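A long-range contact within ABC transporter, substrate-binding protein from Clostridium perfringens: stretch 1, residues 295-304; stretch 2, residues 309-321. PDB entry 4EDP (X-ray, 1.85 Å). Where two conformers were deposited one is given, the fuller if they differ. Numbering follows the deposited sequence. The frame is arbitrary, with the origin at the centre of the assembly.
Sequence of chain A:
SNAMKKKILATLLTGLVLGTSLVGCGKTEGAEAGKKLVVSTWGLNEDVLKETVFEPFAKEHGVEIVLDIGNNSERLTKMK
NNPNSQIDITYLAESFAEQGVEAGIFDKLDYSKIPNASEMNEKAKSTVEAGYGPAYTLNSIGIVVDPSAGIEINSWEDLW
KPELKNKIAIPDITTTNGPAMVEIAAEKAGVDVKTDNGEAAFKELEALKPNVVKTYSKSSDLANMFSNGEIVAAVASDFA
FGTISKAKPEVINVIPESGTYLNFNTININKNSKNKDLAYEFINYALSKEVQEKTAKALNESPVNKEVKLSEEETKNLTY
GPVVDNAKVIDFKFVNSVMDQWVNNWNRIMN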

ATOM      1  N   THR A 295       4.795   7.647  14.463  1.00 20.42           N
ATOM      2  CA  THR A 295       5.002   7.594  13.006  1.00 20.31           C
ATOM      3  C   THR A 295       3.820   8.166  12.209  1.00 20.44           C
ATOM      4  O   THR A 295       4.007   8.689  11.104  1.00 20.69           O
ATOM      5  CB  THR A 295       5.367   6.176  12.519  1.00 19.58           C
ATOM      6  OG1 THR A 295       4.373   5.244  12.951  1.00 16.36           O
ATOM      7  CG2 THR A 295       6.713   5.760  13.100  1.00 19.27           C
ATOM      8  N   ALA A 296       2.617   8.080  12.774  1.00 20.65           N
ATOM      9  CA  ALA A 296       1.426   8.648  12.137  1.00 20.35           C
ATOM     10  C   ALA A 296       1.614  10.168  12.060  1.00 21.45           C
ATOM     11  O   ALA A 296       1.386  10.804  11.030  1.00 22.13           O
ATOM     12  CB  ALA A 296       0.204   8.325  12.963  1.00 19.29           C
ATOM     13  N   LYS A 297       2.069  10.732  13.169  1.00 22.73           N
ATOM     14  CA  LYS A 297       2.283  12.176  13.285  1.00 24.62           C
ATOM     15  C   LYS A 297       3.520  12.689  12.560  1.00 25.34           C
ATOM     16  O   LYS A 297       3.469  13.725  11.882  1.00 25.85           O
ATOM     17  CB  LYS A 297       2.399  12.549  14.763  1.00 26.27           C
ATOM     18  CG  LYS A 297       1.178  12.187  15.595  1.00 28.74           C
ATOM     19  CD  LYS A 297       1.409  12.453  17.068  1.00 31.70           C
ATOM     20  CE  LYS A 297       0.271  11.899  17.898  1.00 33.50           C
ATOM     21  NZ  LYS A 297       0.507  12.100  19.345  1.00 34.07           N
ATOM     22  N   ALA A 298       4.640  11.987  12.705  1.00 25.27           N
ATOM     23  CA  ALA A 298       5.896  12.455  12.121  1.00 26.84           C
ATOM     24  C   ALA A 298       6.159  12.031  10.688  1.00 26.36           C
ATOM     25  O   ALA A 298       6.785  12.777   9.932  1.00 26.29           O
ATOM     26  CB  ALA A 298       7.073  12.026  13.005  1.00 27.89           C
ATOM     27  N   LEU A 299       5.687  10.845  10.313  1.00 24.75           N
ATOM     28  CA  LEU A 299       5.953  10.310   8.981  1.00 24.88           C
ATOM     29  C   LEU A 299       4.716  10.058   8.122  1.00 23.18           C
ATOM     30  O   LEU A 299       4.819   9.478   7.044  1.00 22.57           O
ATOM     31  CB  LEU A 299       6.729   8.988   9.122  1.00 24.49           C
ATOM     32  CG  LEU A 299       8.086   9.035   9.822  1.00 28.99           C
ATOM     33  CD1 LEU A 299       8.621   7.623  10.068  1.00 29.95           C
ATOM     34  CD2 LEU A 299       9.060   9.870   8.988  1.00 32.18           C
ATOM     35  N   ASN A 300       3.556  10.504   8.582  1.00 23.12           N
ATOM     36  CA  ASN A 300       2.298  10.292   7.858  1.00 22.55           C
ATOM     37  C   ASN A 300       2.039   8.829   7.517  1.00 20.02           C
ATOM     38  O   ASN A 300       1.549   8.520   6.437  1.00 20.74           O
ATOM     39  CB  ASN A 300       2.201  11.176   6.611  1.00 23.86           C
ATOM     40  CG  ASN A 300       2.192  12.651   6.965  1.00 29.74           C
ATOM     41  OD1 ASN A 300       1.814  13.029   8.083  1.00 34.68           O
ATOM     42  ND2 ASN A 300       2.613  13.490   6.032  1.00 32.76           N
ATOM     43  N   GLU A 301       2.380   7.940   8.447  1.00 18.13           N
ATOM     44  CA  GLU A 301       2.119   6.503   8.270  1.00 16.85           C
ATOM     45  C   GLU A 301       0.796   6.171   8.930  1.00 15.68           C
ATOM     46  O   GLU A 301       0.629   6.373  10.136  1.00 15.66           O
ATOM     47  CB  GLU A 301       3.232   5.642   8.862  1.00 16.84           C
ATOM     48  CG  GLU A 301       4.543   5.738   8.099  1.00 19.30           C
ATOM     49  CD  GLU A 301       5.657   4.888   8.692  1.00 24.90           C
ATOM     50  OE1 GLU A 301       5.461   4.244   9.747  1.00 22.40           O
ATOM     51  OE2 GLU A 301       6.750   4.884   8.095  1.00 30.90           O
ATOM     52  N   SER A 302      -0.156   5.691   8.139  1.00 14.09           N
ATOM     53  CA  SER A 302      -1.444   5.292   8.671  1.00 14.10           C
ATOM     54  C   SER A 302      -1.200   4.092   9.603  1.00 14.56           C
ATOM     55  O   SER A 302      -0.479   3.151   9.251  1.00 15.84           O
ATOM     56  CB  SER A 302      -2.424   4.890   7.574  1.00 13.98           C
ATOM     57  OG  SER A 302      -2.782   5.991   6.737  1.00 15.45           O
ATOM     58  N   PRO A 303      -1.818   4.113  10.775  1.00 15.34           N
ATOM     59  CA  PRO A 303      -1.569   3.045  11.733  1.00 15.40           C
ATOM     60  C   PRO A 303      -2.309   1.754  11.486  1.00 14.30           C
ATOM     61  O   PRO A 303      -3.402   1.744  10.899  1.00 15.08           O
ATOM     62  CB  PRO A 303      -2.046   3.654  13.040  1.00 16.06           C
ATOM     63  CG  PRO A 303      -3.145   4.601  12.624  1.00 17.60           C
ATOM     64  CD  PRO A 303      -2.663   5.181  11.339  1.00 15.06           C
ATOM     65  N   VAL A 304      -1.685   0.655  11.896  1.00 14.85           N
ATOM     66  CA  VAL A 304      -2.353  -0.652  11.867  1.00 13.69           C
ATOM     67  C   VAL A 304      -2.792  -1.016  13.294  1.00 15.04           C
ATOM     68  O   VAL A 304      -3.588  -1.939  13.480  1.00 15.30           O
ATOM     69  CB  VAL A 304      -1.474  -1.792  11.295  1.00 14.06           C
ATOM     70  CG1 VAL A 304      -1.123  -1.523   9.815  1.00 13.24           C
ATOM     71  CG2 VAL A 304      -0.198  -2.005  12.139  1.00 11.55           C
ATOM     72  N   LYS A 309      -4.352   6.794  19.533  1.00 35.11           N
ATOM     73  CA  LYS A 309      -5.174   7.979  19.756  1.00 37.05           C
ATOM     74  C   LYS A 309      -4.615   9.084  18.850  1.00 36.52           C
ATOM     75  O   LYS A 309      -3.479   9.514  19.063  1.00 37.50           O
ATOM     76  CB  LYS A 309      -5.070   8.417  21.217  1.00 39.46           C
ATOM     77  CG  LYS A 309      -5.742   9.751  21.530  1.00 42.62           C
ATOM     78  CD  LYS A 309      -5.376  10.236  22.921  1.00 47.35           C
ATOM     79  CE  LYS A 309      -5.965  11.616  23.181  1.00 50.07           C
ATOM     80  NZ  LYS A 309      -5.497  12.177  24.482  1.00 54.22           N
ATOM     81  N   LEU A 310      -5.380   9.508  17.842  1.00 35.67           N
ATOM     82  CA  LEU A 310      -4.955  10.577  16.910  1.00 36.13           C
ATOM     83  C   LEU A 310      -6.053  11.631  16.669  1.00 37.40           C
ATOM     84  O   LEU A 310      -7.227  11.287  16.525  1.00 38.47           O
ATOM     85  CB  LEU A 310      -4.554   9.988  15.556  1.00 34.21           C
ATOM     86  CG  LEU A 310      -3.356   9.035  15.508  1.00 32.86           C
ATOM     87  CD1 LEU A 310      -3.242   8.368  14.125  1.00 29.99           C
ATOM     88  CD2 LEU A 310      -2.065   9.747  15.871  1.00 32.73           C
ATOM     89  N   SER A 311      -5.665  12.906  16.583  1.00 38.45           N
ATOM     90  CA  SER A 311      -6.626  13.996  16.353  1.00 38.54           C
ATOM     91  C   SER A 311      -7.044  14.095  14.887  1.00 37.88           C
ATOM     92  O   SER A 311      -6.475  13.432  14.017  1.00 36.03           O
ATOM     93  CB  SER A 311      -6.012  15.330  16.764  1.00 40.48           C
ATOM     94  OG  SER A 311      -4.953  15.661  15.890  1.00 38.64           O
ATOM     95  N   GLU A 312      -8.023  14.953  14.611  1.00 38.94           N
ATOM     96  CA  GLU A 312      -8.516  15.130  13.251  1.00 38.89           C
ATOM     97  C   GLU A 312      -7.423  15.722  12.345  1.00 38.02           C
ATOM     98  O   GLU A 312      -7.272  15.306  11.200  1.00 36.32           O
ATOM     99  CB  GLU A 312      -9.801  15.985  13.228  1.00 41.68           C
ATOM    100  CG  GLU A 312     -10.398  16.134  11.821  1.00 44.78           C
ATOM    101  CD  GLU A 312     -11.768  16.820  11.779  1.00 51.74           C
ATOM    102  OE1 GLU A 312     -12.218  17.385  12.813  1.00 54.46           O
ATOM    103  OE2 GLU A 312     -12.392  16.794  10.684  1.00 53.59           O
ATOM    104  N   GLU A 313      -6.666  16.692  12.852  0.50 39.15           N
ATOM    105  CA  GLU A 313      -5.594  17.278  12.051  0.50 39.50           C
ATOM    106  C   GLU A 313      -4.488  16.248  11.787  0.50 37.84           C
ATOM    107  O   GLU A 313      -3.910  16.208  10.700  0.50 37.08           O
ATOM    108  CB  GLU A 313      -5.039  18.566  12.680  0.50 42.13           C
ATOM    109  CG  GLU A 313      -4.763  18.514  14.177  0.50 44.18           C
ATOM    110  CD  GLU A 313      -6.038  18.477  15.008  0.50 46.19           C
ATOM    111  OE1 GLU A 313      -5.958  18.684  16.241  0.50 48.66           O
ATOM    112  OE2 GLU A 313      -7.122  18.262  14.426  0.50 46.31           O
ATOM    113  N   GLU A 314      -4.226  15.396  12.773  1.00 37.22           N
ATOM    114  CA  GLU A 314      -3.199  14.354  12.645  1.00 36.03           C
ATOM    115  C   GLU A 314      -3.535  13.267  11.631  1.00 34.31           C
ATOM    116  O   GLU A 314      -2.637  12.691  11.009  1.00 32.73           O
ATOM    117  CB  GLU A 314      -2.933  13.730  14.023  1.00 36.51           C
ATOM    118  CG  GLU A 314      -2.260  14.698  14.993  1.00 40.04           C
ATOM    119  CD  GLU A 314      -2.214  14.205  16.430  1.00 41.15           C
ATOM    120  OE1 GLU A 314      -2.936  13.250  16.768  1.00 42.31           O
ATOM    121  OE2 GLU A 314      -1.462  14.795  17.233  1.00 45.08           O
ATOM    122  N   THR A 315      -4.820  13.000  11.434  1.00 33.34           N
ATOM    123  CA  THR A 315      -5.226  11.946  10.510  1.00 33.15           C
ATOM    124  C   THR A 315      -5.587  12.487   9.136  1.00 33.02           C
ATOM    125  O   THR A 315      -6.080  11.759   8.272  1.00 32.05           O
ATOM    126  CB  THR A 315      -6.362  11.105  11.096  1.00 32.51           C
ATOM    127  OG1 THR A 315      -7.485  11.939  11.358  1.00 32.60           O
ATOM    128  CG2 THR A 315      -5.906  10.453  12.403  1.00 34.19           C
ATOM    129  N   LYS A 316      -5.296  13.766   8.934  1.00 34.73           N
ATOM    130  CA  LYS A 316      -5.521  14.404   7.664  1.00 35.38           C
ATOM    131  C   LYS A 316      -4.632  13.711   6.643  1.00 34.14           C
ATOM    132  O   LYS A 316      -3.410  13.580   6.823  1.00 36.17           O
ATOM    133  CB  LYS A 316      -5.183  15.894   7.746  1.00 37.04           C
ATOM    134  CG  LYS A 316      -5.531  16.676   6.492  1.00 39.32           C
ATOM    135  CD  LYS A 316      -5.253  18.159   6.653  1.00 44.48           C
ATOM    136  CE  LYS A 316      -3.772  18.445   6.896  1.00 47.16           C
ATOM    137  NZ  LYS A 316      -3.513  19.908   7.037  1.00 50.96           N
ATOM    138  N   ASN A 317      -5.263  13.230   5.586  1.00 33.28           N
ATOM    139  CA  ASN A 317      -4.578  12.514   4.509  1.00 31.27           C
ATOM    140  C   ASN A 317      -4.124  11.092   4.872  1.00 28.89           C
ATOM    141  O   ASN A 317      -3.481  10.413   4.078  1.00 28.42           O
ATOM    142  CB  ASN A 317      -3.441  13.348   3.936  1.00 32.60           C
ATOM    143  CG  ASN A 317      -3.929  14.668   3.361  1.00 35.37           C
ATOM    144  OD1 ASN A 317      -5.062  14.775   2.866  1.00 34.55           O
ATOM    145  ND2 ASN A 317      -3.075  15.677   3.418  1.00 38.20           N
ATOM    146  N   LEU A 318      -4.447  10.642   6.076  1.00 26.68           N
ATOM    147  CA  LEU A 318      -4.138   9.267   6.436  1.00 23.86           C
ATOM    148  C   LEU A 318      -5.393   8.466   6.203  1.00 22.09           C
ATOM    149  O   LEU A 318      -6.475   9.033   5.989  1.00 23.63           O
ATOM    150  CB  LEU A 318      -3.764   9.143   7.915  1.00 22.61           C
ATOM    151  CG  LEU A 318      -2.476   9.837   8.323  1.00 24.06           C
ATOM    152  CD1 LEU A 318      -2.159   9.479   9.763  1.00 25.47           C
ATOM    153  CD2 LEU A 318      -1.352   9.422   7.413  1.00 26.16           C
ATOM    154  N   THR A 319      -5.259   7.147   6.238  1.00 18.99           N
ATOM    155  CA  THR A 319      -6.416   6.275   6.152  1.00 19.03           C
ATOM    156  C   THR A 319      -6.663   5.810   7.586  1.00 18.79           C
ATOM    157  O   THR A 319      -5.854   5.084   8.163  1.00 18.26           O
ATOM    158  CB  THR A 319      -6.198   5.120   5.192  1.00 19.17           C
ATOM    159  OG1 THR A 319      -6.230   5.647   3.850  1.00 20.44           O
ATOM    160  CG2 THR A 319      -7.309   4.072   5.381  1.00 19.77           C
ATOM    161  N   TYR A 320      -7.791   6.228   8.148  1.00 17.77           N
ATOM    162  CA  TYR A 320      -8.061   5.988   9.558  1.00 18.72           C
ATOM    163  C   TYR A 320      -9.540   5.980   9.810  1.00 19.33           C
ATOM    164  O   TYR A 320     -10.273   6.845   9.303  1.00 20.00           O
ATOM    165  CB  TYR A 320      -7.448   7.164  10.322  1.00 21.10           C
ATOM    166  CG  TYR A 320      -7.569   7.120  11.822  1.00 23.97           C
ATOM    167  CD1 TYR A 320      -6.736   6.307  12.566  1.00 28.00           C
ATOM    168  CD2 TYR A 320      -8.487   7.907  12.490  1.00 28.96           C
ATOM    169  CE1 TYR A 320      -6.826   6.271  13.942  1.00 32.41           C
ATOM    170  CE2 TYR A 320      -8.583   7.877  13.871  1.00 32.81           C
ATOM    171  CZ  TYR A 320      -7.745   7.062  14.584  1.00 33.81           C
ATOM    172  OH  TYR A 320      -7.819   7.010  15.953  1.00 42.58           O
ATOM    173  N   GLY A 321      -9.989   5.009  10.582  1.00 19.27           N
ATOM    174  CA  GLY A 321     -11.398   4.960  10.964  1.00 20.54           C
ATOM    175  C   GLY A 321     -12.246   3.932  10.268  1.00 18.81           C
ATOM    176  O   GLY A 321     -11.736   2.942   9.740  1.00 16.98           O
TER
HETATM  177  O   HOH W   1      -0.082  13.017  10.352  1.00 29.09           O
HETATM  178  O   HOH W   2      -0.020  14.585  19.372  1.00 57.63           O
HETATM  179  O   HOH W   3      -5.639   3.286  10.176  1.00 17.90           O

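The C-terminal part of a helix and the residues after it (295-304) pack against an irregular segment (309-321) through a small apolar patch, one direct hydrogen bond and three bridging waters; 461 Å² is buried in all. Leu 310, the first residue of stretch 2 to engage, directs its side chain toward stretch 1: CD1 lies 3.6 Å from Ala 296 CB and 4.1 Å from Pro 303 CG, while CD2 meets the aliphatic part of Lys 297, 3.8 Å from its CE.

Ser 311 makes no contact across the interface but helps shape the segment: its N donates to Glu 314 OE1 (2.8 Å), and Glu 314 N donates to Ser 311 OG (3.2 Å). With one carboxylate oxygen held in this way, Glu 314 OE2 faces Lys 297, whose side chain, m at chi1 and t thereafter, extends alongside it. Their salt bridge is long, 3.9 Å from Lys 297 NZ to Glu 314 OE2, and water 2 joins the same pair, accepting from Lys 297 NZ at 2.5 Å and donating to Glu 314 OE2 at 2.6 Å. The backbones are linked too: water 1 lies 2.7 Å from both Ala 296 O and Glu 314 O.

Two overlapping beta turns, type I from Glu 313 to Lys 316 and type II from Thr 315 to Leu 318, carry the chain from the Glu 314 contact to that of Leu 318. Positive phi at Asn 317 suits the second turn, which Leu 318 N closes by donating to Thr 315 O (3.0 Å). Leu 318 (m, t) has the largest covered area of any residue here, 81 Å². Its CD1 sits 4.1 Å from Ala 296 CB, and its CD2 lies 3.2 Å from Asn 300 O, where the chain leaves the helix with positive phi.

At Thr 319 the contact turns polar. Its N donates to Ser 302 OG (2.8 Å, 171°), the direct hydrogen bond between the stretches; the buried serine points toward stretch 2, and its short side chain places the hydroxyl nearly in line with the N-H. Water 3 adds a second tie, donating to Pro 303 O (2.8 Å) and Thr 319 O (2.7 Å). Tyr 320 offers its ring edge to Pro 303, with CD1 4.0 Å from Pro 303 CG. At Gly 321 the contact has ended; its backbone angles would jam a CB against the preceding carbonyl oxygen, so glycine fits.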